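Kinetochore protein Mis16 (Schizosaccharomyces japonicus, PDB 4XYH) binds histone H4 and, independently, the CENP-A-specific chaperone Scm3, as a WD-repeat beta-propeller protein of the kinetochore. Local coordinates at residues 340-345 and 396-401; 215-218 and 222-225; 207-212 and 263-268; 87-92 and 147-152. One frame throughout, in Å; residues are numbered along the deposited sequence.

In the fold
The chain folds into a ring of small beta sheets, the blades of a WD-repeat propeller, and three of the contacts join neighbouring blades. Contact 1 lies closest to the centre of the chain, about 9 Å away, and contact 4 sits some 21 Å from contact 1, centre to centre. Contact 4 and contact 2 reach the same sheet, through strands 146-150 and 223-225, and their centres are about 17 Å apart. Contact 2 lies within the chain excursion spanned by contact 3 and touches it, Val225 O coming 3.3 Å from Trp210 CZ3. Contacts 3 and 4 do not touch, with nearest atoms about 7 Å apart.

Contact 1 (340-345 and 396-401); sequences ILVTSS and WVLASL
Ile340 and Val342 of strand 340-345 face Trp396 and Leu398 across a sheet-to-sheet gap, the two segments running in the same sense with the CA atoms of Val342 and Leu398 9.3 Å apart. No hydrogen bond bridges that gap; side chains fill it. Ile340 crosses the indole of Trp396 at about a right angle, and its CG2, anti to the backbone N, comes 3.7 Å from Trp396 CH2. Ile340 CD1 reaches the same CH2 at 4.0 Å, so both ends of the branched chain bear on one corner of the ring. Cutting Ile340 back to an alanine would probably leave that corner of the indole without its partner and open a gap at this end of the interface. Two residues on, Val342 and Leu398 meet tip to tip: Leu398 CD2 lies 3.9 Å from Val342 CG2 and 4.1 Å from Val342 CG1, resting against both methyls. Compact branched residues suit the strand, while the longer leucine spans the rest of the distance. Trp390 of strand 385-390 touches Ile340, Val342 and Leu398, and Trp417 of helix 414-417 stacks on Trp396, so strand 385-390, the inner strand of the blade that holds Leu398, lines the contact, and helix 414-417 covers the Trp396 end.

Contact 2 (215-218 and 222-225); sequences KSLS and SIDV
The loop between strands 207-211 and 223-225 folds back on the strand that follows it, laying Lys215 and Leu217 against Ile223 and Val225. The two short segments run in opposite senses, yet no hydrogen bond joins them, so this is side-chain packing and not a regular hairpin. Ile223 is the centre of it. With chi1 at 64°, its CG1 stands between the backbone N and the carbonyl carbon, and CD1 is carried out to the loop, where it lies 3.9 Å from Lys215 CB. The same methyl approaches the backbone oxygen Ser216 O at 4.0 Å and Leu217 CD2 at 4.1 Å, the leucine crossing the isoleucine at about a right angle. Lys215 also serves as a hydrocarbon chain: a bend about CB-CG (chi2 -145°) lays CD and CE along the two methyls of Val225, with Lys215 CE 4.1 Å from Val225 CG1. A lysine suits this surface position, since its methylenes can cover apolar neighbours while the ammonium group can remain in solvent. Asp224, between the two apolar residues of the strand, makes a salt bridge to Arg179. Ile223 and Val225 are backbone hydrogen-bonded to Gln175, Cys177 and Arg179, in and beside strand 176-178, to which strand 223-225 runs parallel. Such packing is that of an irregular loop laid on the edge strand of a propeller blade, a linker that leaves one sheet, borders the neighbouring one and then returns as strand 229-231.

Contact 3 (207-212 and 263-268); sequences ICVWDI and HDTRLP
Ile207 and His263 approach from opposite directions, the CD1 methyl of Ile207 ending 3.7 Å from His263 NE2 and 4.1 Å from His263 CE1. The isoleucine reaches so far because CD1 is nearly anti to CA about the CB-CG1 bond (chi2 167°), which carries the methyl outward to the imidazole. The ring is held in place by polar partners beyond the contact, NE2 bonding to Ser253 OG and ND1 to Arg233 NH1. Two residues further along each segment, Val209 and Thr265 cross at about a right angle and meet by methyls, CG2 to CG2, at 4.2 Å. Thr265 chi1, at 59°, turns that methyl beside its own backbone N. Around this threonine the chain makes a type I turn. Asp264 OD1 accepts from Arg266 N at 3.0 Å, an Asx turn, and also from Arg266 NE. Arg266 NH2 adds a nearly straight salt bridge to Asp264 OD2 (2.7 Å, 177°), so the guanidinium grips the carboxylate side-on with two nitrogens. Across the two blades, then, contact is made by methyls and a ring, while the Asp264-Arg266 bonds probably stiffen the turn that presents Thr265.

Contact 4 (87-92 and 147-152); sequences NYLQVA and IATLGL
Leu89 is the residue of strand 87-92 that crosses to the next blade, setting one methyl against Ile147 and the other against Thr149; its CA lies 8.6 Å from that of Thr149, and the segments run in roughly opposite senses. Before it comes Asn87, whose OD1 is hydrogen-bonded to Thr79 OG1 and Thr81 N, which ties Asn87 to the loop before it. Tyr88, on the other face, takes a cation-pi contact from Lys127. Leu89 follows, pointing into the interface. Its CG is anti to the backbone N (chi1 178°), which swings the branch away from that nitrogen and toward the neighbouring blade, and the fork then divides the work. CD2 lies 3.9 Å from Ile147 CG2 and 4.1 Å from Ile147 CB, while CD1 meets Thr149 CG2 at 4.0 Å. A leucine suits the spot because a forked end can meet two partners at once, the beta-branched residues offering short, broad methyl surfaces. Beyond it Gln90 turns back to its own sheet, Val91 rests on strand 123-130 and Ala92 on Leu77, and the contact is over. On the other side, Thr149 turns its CG2 to the leucine while its OG1 is bonded to His130 NE2, and Phe159 and Leu76 help enclose Leu89. The chemistry is therefore that of a small hydrophobic joint: methyl against methyl, all three residues buried, with the one polar group, the threonine hydroxyl, satisfied by a histidine outside the contact.

Contact 1 (340-345 and 396-401)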
loop_
_atom_site.group_PDB
_atom_site.type_symbol
_atom_site.label_atom_id
_atom_site.label_comp_id
_atom_site.label_asym_id
_atom_site.label_seq_id
_atom_site.Cartn_x
_atom_site.Cartn_y
_atom_site.Cartn_z
ATOM N N ILE A 340 -1.344 -14.571 7.611
ATOM C CA ILE A 340 -0.596 -14.335 6.389
ATOM C C ILE A 340 -0.438 -12.840 6.124
ATOM O O ILE A 340 -1.424 -12.096 6.128
ATOM C CB ILE A 340 -1.297 -14.988 5.180
ATOM C CG1 ILE A 340 -1.496 -16.499 5.402
ATOM C CG2 ILE A 340 -0.551 -14.685 3.889
ATOM C CD1 ILE A 340 -0.229 -17.331 5.404
ATOM N N LEU A 341 0.799 -12.401 5.913
ATOM C CA LEU A 341 1.058 -11.034 5.459
ATOM C C LEU A 341 2.150 -11.000 4.386
ATOM O O LEU A 341 2.912 -11.950 4.215
ATOM C CB LEU A 341 1.441 -10.116 6.627
ATOM C CG LEU A 341 2.868 -10.153 7.165
ATOM C CD1 LEU A 341 3.153 -8.966 8.077
ATOM C CD2 LEU A 341 3.058 -11.437 7.929
ATOM N N VAL A 342 2.188 -9.902 3.647
ATOM C CA VAL A 342 3.107 -9.747 2.543
ATOM C C VAL A 342 3.907 -8.453 2.753
ATOM O O VAL A 342 3.377 -7.468 3.281
ATOM C CB VAL A 342 2.348 -9.738 1.183
ATOM C CG1 VAL A 342 1.512 -8.463 0.999
ATOM C CG2 VAL A 342 3.309 -9.873 0.069
ATOM N N THR A 343 5.186 -8.475 2.381
ATOM C CA THR A 343 6.049 -7.312 2.499
ATOM C C THR A 343 6.842 -7.113 1.206
ATOM O O THR A 343 6.977 -8.035 0.401
ATOM C CB THR A 343 7.041 -7.437 3.686
ATOM O OG1 THR A 343 7.926 -8.546 3.469
ATOM C CG2 THR A 343 6.298 -7.645 4.994
ATOM N N SER A 344 7.366 -5.905 1.020
ATOM C CA SER A 344 8.099 -5.547 -0.186
ATOM C C SER A 344 9.303 -4.723 0.222
ATOM O O SER A 344 9.267 -4.008 1.228
ATOM C CB SER A 344 7.231 -4.755 -1.166
ATOM O OG SER A 344 7.258 -3.359 -0.868
ATOM N N SER A 345 10.353 -4.798 -0.577
ATOM C CA SER A 345 11.611 -4.212 -0.176
ATOM C C SER A 345 12.392 -3.626 -1.349
ATOM O O SER A 345 12.137 -3.932 -2.516
ATOM C CB SER A 345 12.450 -5.267 0.551
ATOM O OG SER A 345 13.759 -4.806 0.810
ATOM N N TRP A 396 -5.350 -15.757 -2.790
ATOM C CA TRP A 396 -3.940 -15.799 -3.168
ATOM C C TRP A 396 -3.587 -15.122 -4.477
ATOM O O TRP A 396 -2.711 -15.596 -5.199
ATOM C CB TRP A 396 -3.458 -17.257 -3.207
ATOM C CG TRP A 396 -3.411 -17.811 -1.834
ATOM C CD1 TRP A 396 -4.342 -18.608 -1.242
ATOM C CD2 TRP A 396 -2.415 -17.551 -0.844
ATOM N NE1 TRP A 396 -3.976 -18.881 0.048
ATOM C CE2 TRP A 396 -2.797 -18.241 0.320
ATOM C CE3 TRP A 396 -1.235 -16.803 -0.831
ATOM C CZ2 TRP A 396 -2.040 -18.214 1.489
ATOM C CZ3 TRP A 396 -0.482 -16.780 0.331
ATOM C CH2 TRP A 396 -0.887 -17.480 1.474
ATOM N N VAL A 397 -4.237 -14.007 -4.780
ATOM C CA VAL A 397 -3.825 -13.232 -5.937
ATOM C C VAL A 397 -3.286 -11.886 -5.474
ATOM O O VAL A 397 -3.934 -11.200 -4.694
ATOM C CB VAL A 397 -4.981 -13.026 -6.928
ATOM C CG1 VAL A 397 -4.557 -12.086 -8.060
ATOM C CG2 VAL A 397 -5.456 -14.384 -7.489
ATOM N N LEU A 398 -2.103 -11.503 -5.952
ATOM C CA LEU A 398 -1.506 -10.230 -5.555
ATOM C C LEU A 398 -1.157 -9.387 -6.759
ATOM O O LEU A 398 -0.866 -9.910 -7.836
ATOM C CB LEU A 398 -0.253 -10.451 -4.701
ATOM C CG LEU A 398 -0.619 -11.089 -3.358
ATOM C CD1 LEU A 398 -0.486 -12.620 -3.402
ATOM C CD2 LEU A 398 0.163 -10.513 -2.223
ATOM N N ALA A 399 -1.204 -8.079 -6.571
ATOM C CA ALA A 399 -0.676 -7.146 -7.538
ATOM C C ALA A 399 0.518 -6.445 -6.899
ATOM O O ALA A 399 0.466 -6.076 -5.721
ATOM C CB ALA A 399 -1.750 -6.132 -7.965
ATOM N N SER A 400 1.592 -6.265 -7.665
ATOM C CA SER A 400 2.751 -5.526 -7.168
ATOM C C SER A 400 3.377 -4.679 -8.270
ATOM O O SER A 400 3.369 -5.059 -9.441
ATOM C CB SER A 400 3.794 -6.480 -6.563
ATOM O OG SER A 400 4.111 -7.554 -7.441
ATOM N N LEU A 401 3.902 -3.529 -7.869
ATOM C CA LEU A 401 4.504 -2.539 -8.764
ATOM C C LEU A 401 5.954 -2.308 -8.420
ATOM O O LEU A 401 6.319 -2.307 -7.245
ATOM C CB LEU A 401 3.799 -1.188 -8.657
ATOM C CG LEU A 401 2.408 -0.945 -9.202
ATOM C CD1 LEU A 401 1.934 0.362 -8.598
ATOM C CD2 LEU A 401 2.475 -0.868 -10.715
#

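Contact 2 (215-218 and 222-225)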
loop_
_atom_site.group_PDB
_atom_site.type_symbol
_atom_site.label_atom_id
_atom_site.label_comp_id
_atom_site.label_asym_id
_atom_site.label_seq_id
_atom_site.Cartn_x
_atom_site.Cartn_y
_atom_site.Cartn_z
ATOM N N LYS A 215 -20.608 16.727 1.437
ATOM C CA LYS A 215 -20.158 17.783 0.531
ATOM C C LYS A 215 -20.510 17.421 -0.916
ATOM O O LYS A 215 -20.081 16.389 -1.410
ATOM C CB LYS A 215 -18.651 18.024 0.679
ATOM C CG LYS A 215 -18.199 18.277 2.124
ATOM C CD LYS A 215 -17.062 19.289 2.198
ATOM C CE LYS A 215 -16.379 19.280 3.554
ATOM N NZ LYS A 215 -17.341 19.396 4.677
ATOM N N SER A 216 -21.302 18.261 -1.583
ATOM C CA SER A 216 -21.759 17.968 -2.946
ATOM C C SER A 216 -20.613 18.077 -3.931
ATOM O O SER A 216 -19.903 19.094 -3.963
ATOM C CB SER A 216 -22.883 18.913 -3.386
ATOM O OG SER A 216 -23.995 18.836 -2.516
ATOM N N LEU A 217 -20.444 17.031 -4.736
ATOM C CA LEU A 217 -19.415 17.024 -5.760
ATOM C C LEU A 217 -20.091 17.133 -7.113
ATOM O O LEU A 217 -21.151 16.558 -7.314
ATOM C CB LEU A 217 -18.565 15.751 -5.661
ATOM C CG LEU A 217 -18.081 15.426 -4.239
ATOM C CD1 LEU A 217 -17.383 14.072 -4.180
ATOM C CD2 LEU A 217 -17.164 16.529 -3.728
ATOM N N SER A 218 -19.495 17.884 -8.033
ATOM C CA SER A 218 -20.047 17.989 -9.380
ATOM C C SER A 218 -18.977 18.387 -10.372
ATOM O O SER A 218 -17.877 18.799 -9.986
ATOM C CB SER A 218 -21.192 19.003 -9.426
ATOM O OG SER A 218 -20.685 20.301 -9.675
ATOM N N SER A 222 -14.193 22.164 -8.878
ATOM C CA SER A 222 -13.683 21.520 -7.672
ATOM C C SER A 222 -13.976 22.377 -6.449
ATOM O O SER A 222 -13.865 23.594 -6.513
ATOM C CB SER A 222 -12.178 21.281 -7.783
ATOM O OG SER A 222 -11.678 20.723 -6.577
ATOM N N ILE A 223 -14.341 21.759 -5.333
ATOM C CA ILE A 223 -14.443 22.514 -4.085
ATOM C C ILE A 223 -13.166 22.377 -3.251
ATOM O O ILE A 223 -12.469 21.365 -3.332
ATOM C CB ILE A 223 -15.651 22.070 -3.237
ATOM C CG1 ILE A 223 -15.498 20.622 -2.792
ATOM C CG2 ILE A 223 -16.953 22.230 -4.022
ATOM C CD1 ILE A 223 -16.638 20.140 -1.897
ATOM N N ASP A 224 -12.857 23.411 -2.466
ATOM C CA ASP A 224 -11.770 23.356 -1.488
ATOM C C ASP A 224 -12.258 22.808 -0.144
ATOM O O ASP A 224 -13.371 23.092 0.292
ATOM C CB ASP A 224 -11.152 24.735 -1.298
ATOM C CG ASP A 224 -10.385 25.195 -2.515
ATOM O OD1 ASP A 224 -9.729 24.348 -3.160
ATOM O OD2 ASP A 224 -10.444 26.401 -2.838
ATOM N N VAL A 225 -11.428 21.988 0.490
ATOM C CA VAL A 225 -11.782 21.394 1.767
ATOM C C VAL A 225 -10.657 21.649 2.757
ATOM O O VAL A 225 -9.476 21.529 2.416
ATOM C CB VAL A 225 -12.050 19.873 1.643
ATOM C CG1 VAL A 225 -12.352 19.257 3.004
ATOM C CG2 VAL A 225 -13.195 19.625 0.693
#

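Contact 3 (207-212 and 263-268)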
loop_
_atom_site.group_PDB
_atom_site.type_symbol
_atom_site.label_atom_id
_atom_site.label_comp_id
_atom_site.label_asym_id
_atom_site.label_seq_id
_atom_site.Cartn_x
_atom_site.Cartn_y
_atom_site.Cartn_z
ATOM N N ILE A 207 -0.235 15.458 10.254
ATOM C CA ILE A 207 -1.277 14.507 9.927
ATOM C C ILE A 207 -2.581 15.277 9.867
ATOM O O ILE A 207 -2.941 15.959 10.832
ATOM C CB ILE A 207 -1.418 13.374 10.976
ATOM C CG1 ILE A 207 -0.215 12.434 10.960
ATOM C CG2 ILE A 207 -2.683 12.590 10.724
ATOM C CD1 ILE A 207 -0.168 11.498 12.183
ATOM N N CYS A 208 -3.296 15.185 8.752
ATOM C CA CYS A 208 -4.575 15.860 8.682
ATOM C C CYS A 208 -5.704 14.856 8.691
ATOM O O CYS A 208 -5.594 13.797 8.094
ATOM C CB CYS A 208 -4.666 16.740 7.442
ATOM S SG CYS A 208 -3.503 18.090 7.426
ATOM N N VAL A 209 -6.789 15.192 9.379
ATOM C CA VAL A 209 -7.999 14.385 9.324
ATOM C C VAL A 209 -9.053 15.208 8.593
ATOM O O VAL A 209 -9.240 16.392 8.879
ATOM C CB VAL A 209 -8.496 13.966 10.720
ATOM C CG1 VAL A 209 -9.856 13.253 10.618
ATOM C CG2 VAL A 209 -7.452 13.068 11.408
ATOM N N TRP A 210 -9.711 14.571 7.630
ATOM C CA TRP A 210 -10.613 15.240 6.720
ATOM C C TRP A 210 -12.006 14.626 6.810
ATOM O O TRP A 210 -12.167 13.468 7.182
ATOM C CB TRP A 210 -10.101 15.140 5.275
ATOM C CG TRP A 210 -8.635 15.520 5.054
ATOM C CD1 TRP A 210 -7.548 14.696 5.147
ATOM C CD2 TRP A 210 -8.128 16.807 4.656
ATOM N NE1 TRP A 210 -6.398 15.388 4.839
ATOM C CE2 TRP A 210 -6.727 16.685 4.538
ATOM C CE3 TRP A 210 -8.726 18.053 4.406
ATOM C CZ2 TRP A 210 -5.913 17.756 4.187
ATOM C CZ3 TRP A 210 -7.921 19.116 4.046
ATOM C CH2 TRP A 210 -6.520 18.962 3.938
ATOM N N ASP A 211 -13.016 15.393 6.441
ATOM C CA ASP A 211 -14.375 14.860 6.425
ATOM C C ASP A 211 -15.116 15.399 5.202
ATOM O O ASP A 211 -15.293 16.601 5.063
ATOM C CB ASP A 211 -15.092 15.218 7.725
ATOM C CG ASP A 211 -16.489 14.628 7.815
ATOM O OD1 ASP A 211 -16.841 13.737 7.007
ATOM O OD2 ASP A 211 -17.239 15.059 8.717
ATOM N N ILE A 212 -15.522 14.508 4.303
ATOM C CA ILE A 212 -16.159 14.943 3.063
ATOM C C ILE A 212 -17.607 14.483 2.969
ATOM O O ILE A 212 -18.269 14.746 1.965
ATOM C CB ILE A 212 -15.398 14.433 1.806
ATOM C CG1 ILE A 212 -15.358 12.904 1.813
ATOM C CG2 ILE A 212 -14.015 15.043 1.745
ATOM C CD1 ILE A 212 -15.182 12.296 0.455
ATOM N N HIS A 263 -3.306 7.389 17.590
ATOM C CA HIS A 263 -3.996 8.638 17.820
ATOM C C HIS A 263 -5.462 8.367 18.031
ATOM O O HIS A 263 -6.031 7.487 17.373
ATOM C CB HIS A 263 -3.800 9.594 16.642
ATOM C CG HIS A 263 -2.389 9.656 16.154
ATOM N ND1 HIS A 263 -1.454 10.510 16.692
ATOM C CD2 HIS A 263 -1.743 8.947 15.197
ATOM C CE1 HIS A 263 -0.296 10.333 16.086
ATOM N NE2 HIS A 263 -0.447 9.394 15.171
ATOM N N ASP A 264 -6.059 9.129 18.950
ATOM C CA ASP A 264 -7.506 9.156 19.160
ATOM C C ASP A 264 -8.085 10.398 18.483
ATOM O O ASP A 264 -7.929 11.516 18.991
ATOM C CB ASP A 264 -7.830 9.158 20.659
ATOM C CG ASP A 264 -9.331 9.074 20.950
ATOM O OD1 ASP A 264 -10.148 9.310 20.035
ATOM O OD2 ASP A 264 -9.700 8.780 22.112
ATOM N N THR A 265 -8.772 10.209 17.357
ATOM C CA THR A 265 -9.196 11.354 16.543
ATOM C C THR A 265 -10.356 12.143 17.156
ATOM O O THR A 265 -10.758 13.179 16.618
ATOM C CB THR A 265 -9.592 10.926 15.107
ATOM O OG1 THR A 265 -10.661 9.967 15.149
ATOM C CG2 THR A 265 -8.402 10.327 14.397
ATOM N N ARG A 266 -10.874 11.669 18.288
ATOM C CA ARG A 266 -11.908 12.400 19.012
ATOM C C ARG A 266 -11.315 13.539 19.850
ATOM O O ARG A 266 -12.017 14.455 20.260
ATOM C CB ARG A 266 -12.706 11.443 19.899
ATOM C CG ARG A 266 -13.639 10.528 19.119
ATOM C CD ARG A 266 -14.089 9.347 19.959
ATOM N NE ARG A 266 -12.970 8.787 20.708
ATOM C CZ ARG A 266 -12.991 7.615 21.336
ATOM N NH1 ARG A 266 -14.078 6.861 21.303
ATOM N NH2 ARG A 266 -11.915 7.194 21.991
ATOM N N LEU A 267 -10.014 13.478 20.093
ATOM C CA LEU A 267 -9.341 14.463 20.933
ATOM C C LEU A 267 -8.757 15.574 20.070
ATOM O O LEU A 267 -8.359 15.338 18.931
ATOM C CB LEU A 267 -8.245 13.791 21.765
ATOM C CG LEU A 267 -8.652 13.152 23.097
ATOM C CD1 LEU A 267 -10.036 12.537 23.042
ATOM C CD2 LEU A 267 -7.635 12.109 23.527
ATOM N N PRO A 268 -8.714 16.802 20.599
ATOM C CA PRO A 268 -8.136 17.911 19.825
ATOM C C PRO A 268 -6.614 17.772 19.718
ATOM O O PRO A 268 -6.053 16.870 20.346
ATOM C CB PRO A 268 -8.537 19.146 20.639
ATOM C CG PRO A 268 -8.630 18.635 22.043
ATOM C CD PRO A 268 -9.175 17.233 21.931
#

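Contact 4 (87-92 and 147-152)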
loop_
_atom_site.group_PDB
_atom_site.type_symbol
_atom_site.label_atom_id
_atom_site.label_comp_id
_atom_site.label_asym_id
_atom_site.label_seq_id
_atom_site.Cartn_x
_atom_site.Cartn_y
_atom_site.Cartn_z
ATOM N N ASN A 87 -0.516 14.030 -15.672
ATOM C CA ASN A 87 -0.650 12.825 -14.866
ATOM C C ASN A 87 -2.085 12.313 -14.898
ATOM O O ASN A 87 -3.038 13.101 -15.020
ATOM C CB ASN A 87 -0.219 13.081 -13.418
ATOM C CG ASN A 87 1.290 13.067 -13.246
ATOM O OD1 ASN A 87 1.924 12.000 -13.231
ATOM N ND2 ASN A 87 1.877 14.251 -13.109
ATOM N N TYR A 88 -2.262 11.002 -14.774
ATOM C CA TYR A 88 -3.625 10.489 -14.667
ATOM C C TYR A 88 -3.831 9.560 -13.498
ATOM O O TYR A 88 -2.967 8.729 -13.176
ATOM C CB TYR A 88 -4.043 9.734 -15.929
ATOM C CG TYR A 88 -3.915 10.489 -17.231
ATOM C CD1 TYR A 88 -4.951 11.294 -17.703
ATOM C CD2 TYR A 88 -2.781 10.357 -18.015
ATOM C CE1 TYR A 88 -4.846 11.956 -18.911
ATOM C CE2 TYR A 88 -2.667 11.016 -19.226
ATOM C CZ TYR A 88 -3.700 11.811 -19.671
ATOM O OH TYR A 88 -3.579 12.470 -20.876
ATOM N N LEU A 89 -4.996 9.698 -12.879
ATOM C CA LEU A 89 -5.556 8.636 -12.058
ATOM C C LEU A 89 -6.146 7.622 -13.039
ATOM O O LEU A 89 -6.813 8.012 -14.001
ATOM C CB LEU A 89 -6.616 9.182 -11.092
ATOM C CG LEU A 89 -7.316 8.168 -10.198
ATOM C CD1 LEU A 89 -6.323 7.530 -9.207
ATOM C CD2 LEU A 89 -8.494 8.846 -9.453
ATOM N N GLN A 90 -5.903 6.336 -12.815
ATOM C CA GLN A 90 -6.243 5.328 -13.817
ATOM C C GLN A 90 -7.000 4.153 -13.232
ATOM O O GLN A 90 -6.721 3.706 -12.110
ATOM C CB GLN A 90 -4.975 4.797 -14.512
ATOM C CG GLN A 90 -4.148 5.861 -15.216
ATOM C CD GLN A 90 -2.938 5.293 -15.951
ATOM O OE1 GLN A 90 -2.780 5.510 -17.147
ATOM N NE2 GLN A 90 -2.063 4.598 -15.227
ATOM N N VAL A 91 -7.952 3.650 -14.008
ATOM C CA VAL A 91 -8.634 2.400 -13.698
ATOM C C VAL A 91 -8.251 1.391 -14.769
ATOM O O VAL A 91 -8.365 1.675 -15.962
ATOM C CB VAL A 91 -10.173 2.539 -13.659
ATOM C CG1 VAL A 91 -10.827 1.182 -13.321
ATOM C CG2 VAL A 91 -10.591 3.609 -12.671
ATOM N N ALA A 92 -7.780 0.225 -14.341
ATOM C CA ALA A 92 -7.417 -0.835 -15.273
ATOM C C ALA A 92 -8.340 -2.028 -15.083
ATOM O O ALA A 92 -8.810 -2.278 -13.977
ATOM C CB ALA A 92 -5.973 -1.249 -15.077
ATOM N N ILE A 147 -12.825 8.205 -4.857
ATOM C CA ILE A 147 -11.375 7.972 -4.750
ATOM C C ILE A 147 -10.701 9.173 -4.082
ATOM O O ILE A 147 -10.996 10.332 -4.424
ATOM C CB ILE A 147 -10.695 7.751 -6.128
ATOM C CG1 ILE A 147 -11.483 6.778 -7.015
ATOM C CG2 ILE A 147 -9.210 7.317 -5.955
ATOM C CD1 ILE A 147 -11.587 5.389 -6.459
ATOM N N ALA A 148 -9.821 8.907 -3.118
ATOM C CA ALA A 148 -8.953 9.952 -2.579
ATOM C C ALA A 148 -7.539 9.731 -3.097
ATOM O O ALA A 148 -7.118 8.588 -3.256
ATOM C CB ALA A 148 -8.973 9.953 -1.059
ATOM N N THR A 149 -6.808 10.808 -3.372
ATOM C CA THR A 149 -5.396 10.683 -3.755
ATOM C C THR A 149 -4.561 11.724 -3.054
ATOM O O THR A 149 -5.100 12.678 -2.514
ATOM C CB THR A 149 -5.140 10.861 -5.284
ATOM O OG1 THR A 149 -5.183 12.252 -5.627
ATOM C CG2 THR A 149 -6.131 10.086 -6.135
ATOM N N LEU A 150 -3.238 11.536 -3.075
ATOM C CA LEU A 150 -2.276 12.563 -2.664
ATOM C C LEU A 150 -1.458 13.005 -3.872
ATOM O O LEU A 150 -0.841 12.170 -4.550
ATOM C CB LEU A 150 -1.334 12.035 -1.592
ATOM C CG LEU A 150 -1.758 12.124 -0.133
ATOM C CD1 LEU A 150 -0.742 11.360 0.753
ATOM C CD2 LEU A 150 -1.908 13.589 0.300
ATOM N N GLY A 151 -1.426 14.304 -4.137
ATOM C CA GLY A 151 -0.789 14.785 -5.343
ATOM C C GLY A 151 0.131 15.973 -5.157
ATOM O O GLY A 151 0.860 16.046 -4.166
ATOM N N LEU A 152 0.081 16.893 -6.124
ATOM C CA LEU A 152 0.950 18.066 -6.175
ATOM C C LEU A 152 1.059 18.786 -4.839
ATOM O O LEU A 152 0.044 19.127 -4.217
ATOM C CB LEU A 152 0.452 19.034 -7.240
ATOM C CG LEU A 152 1.285 20.294 -7.468
ATOM C CD1 LEU A 152 2.632 19.930 -8.091
ATOM C CD2 LEU A 152 0.525 21.260 -8.358
#